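Long-range contact in EST1E (Clostridium proteoclasticum, PDB 2WTM), which probably hydrolyses ester bonds as a promiscuous feruloyl esterase of the alpha/beta-hydrolase fold: residues L128-P133 with K190-V195. Numbering follows the deposited sequence.
Sequences LIPLSP and KPVLIV
The puckered pyrrolidine ring of P130 lies crosswise to V192 and I194 on one face of two neighbouring parallel strands of the central sheet, its CD 3.8 Å from V192 CG1 and its CG and CD against I194 CG1. L128 runs alongside V192 there, CD2 to CG2 4.1 Å; P133 CD meets I194 CG2, and M115 of helix 109-120 packs on both prolines. On the other face, I129 and L131 pair with L193 and V195. With chi1 -174°, V195 CG1 is anti to the backbone N and CG2 turns onto L131 CD2 (3.7 Å), the two side chains side by side; F244 of helix 234-249 covers I129 and L193. Beta-branched I129, V192, I194 and V195 favour extended backbone and put methyls on both apolar faces. Peptide edges join as L128 N gives to P191 O, L193 N to L128 O (2.9 Å) and V195 N to P130 O. The strand ends beside the likely active site, where loop residue S132, its OG bonded to Y230 OH and its side chain touching D200 of a probable Ser-His-Asp triad, still gives its N-H to V195 O (2.6 Å, 163° at the hydrogen). P130 has no N-H for L193 O, so that rung is replaced by a close approach of P130 CD (3.0 Å) and a CA-H...O contact from I129 CA (3.3 Å), with apolar packing around them.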
# COMPACT_ATOMS: atom_id res chain seq x y z
N LEU A 128 -11.08 -14.59 11.53
CA LEU A 128 -9.67 -14.25 11.25
C LEU A 128 -8.81 -14.98 12.24
O LEU A 128 -9.07 -14.98 13.45
CB LEU A 128 -9.50 -12.73 11.44
CG LEU A 128 -8.08 -12.26 11.39
CD1 LEU A 128 -7.45 -12.41 10.06
CD2 LEU A 128 -8.10 -10.82 11.79
N ILE A 129 -7.75 -15.59 11.73
CA ILE A 129 -6.77 -16.33 12.54
C ILE A 129 -5.32 -15.89 12.33
O ILE A 129 -4.63 -16.46 11.50
CB ILE A 129 -6.90 -17.84 12.27
CG1 ILE A 129 -8.36 -18.25 12.42
CG2 ILE A 129 -6.04 -18.58 13.30
CD1 ILE A 129 -8.61 -19.68 12.06
N PRO A 130 -4.86 -14.90 13.10
CA PRO A 130 -3.45 -14.55 13.01
C PRO A 130 -2.62 -15.47 13.90
O PRO A 130 -2.75 -15.43 15.11
CB PRO A 130 -3.44 -13.08 13.47
CG PRO A 130 -4.85 -12.67 13.46
CD PRO A 130 -5.58 -13.92 13.89
N LEU A 131 -1.70 -16.19 13.29
CA LEU A 131 -0.82 -17.14 13.97
C LEU A 131 0.54 -16.45 14.23
O LEU A 131 1.18 -16.06 13.27
CB LEU A 131 -0.67 -18.39 13.12
CG LEU A 131 -1.92 -19.15 12.81
CD1 LEU A 131 -1.74 -20.19 11.71
CD2 LEU A 131 -2.59 -19.74 14.04
N SER A 132 0.87 -16.18 15.54
CA SER A 132 2.09 -15.45 15.91
C SER A 132 2.32 -14.26 14.99
O SER A 132 3.40 -14.12 14.38
CB SER A 132 3.27 -16.44 15.87
OG SER A 132 2.96 -17.57 16.76
N PRO A 133 1.30 -13.38 14.92
CA PRO A 133 1.39 -12.32 13.92
C PRO A 133 2.49 -11.34 14.18
O PRO A 133 2.72 -10.97 15.35
CB PRO A 133 0.03 -11.66 14.04
CG PRO A 133 -0.42 -11.92 15.42
CD PRO A 133 0.05 -13.27 15.71
N LYS A 190 -15.34 -8.80 13.86
CA LYS A 190 -15.80 -10.19 13.75
C LYS A 190 -14.83 -11.08 14.56
O LYS A 190 -13.86 -10.60 15.10
CB LYS A 190 -15.97 -10.65 12.31
CG LYS A 190 -17.05 -9.93 11.56
CD LYS A 190 -17.18 -10.32 10.17
CE LYS A 190 -18.34 -9.69 9.43
NZ LYS A 190 -18.23 -10.02 7.94
N PRO A 191 -15.14 -12.37 14.71
CA PRO A 191 -14.32 -13.19 15.53
C PRO A 191 -12.88 -13.36 15.05
O PRO A 191 -12.66 -13.60 13.86
CB PRO A 191 -15.02 -14.56 15.52
CG PRO A 191 -16.45 -14.18 15.26
CD PRO A 191 -16.30 -13.11 14.20
N VAL A 192 -11.98 -13.26 16.02
CA VAL A 192 -10.55 -13.44 15.85
C VAL A 192 -9.97 -14.47 16.82
O VAL A 192 -10.32 -14.47 18.01
CB VAL A 192 -9.82 -12.07 16.03
CG1 VAL A 192 -8.37 -12.21 15.83
CG2 VAL A 192 -10.42 -11.06 15.14
N LEU A 193 -9.08 -15.35 16.29
CA LEU A 193 -8.26 -16.22 17.13
C LEU A 193 -6.81 -15.93 16.90
O LEU A 193 -6.29 -16.16 15.79
CB LEU A 193 -8.49 -17.70 16.83
CG LEU A 193 -7.58 -18.71 17.51
CD1 LEU A 193 -7.95 -18.86 18.99
CD2 LEU A 193 -7.70 -20.11 16.86
N ILE A 194 -6.16 -15.37 17.93
CA ILE A 194 -4.69 -15.24 17.87
C ILE A 194 -4.07 -16.37 18.61
O ILE A 194 -4.50 -16.68 19.74
CB ILE A 194 -4.16 -13.89 18.41
CG1 ILE A 194 -4.67 -12.77 17.53
CG2 ILE A 194 -2.66 -13.91 18.42
CD1 ILE A 194 -4.29 -11.40 18.10
N VAL A 195 -3.10 -17.02 17.98
CA VAL A 195 -2.27 -18.07 18.63
C VAL A 195 -0.85 -17.58 18.71
O VAL A 195 -0.38 -16.89 17.76
CB VAL A 195 -2.34 -19.38 17.81
CG1 VAL A 195 -1.60 -20.49 18.58
CG2 VAL A 195 -3.75 -19.74 17.55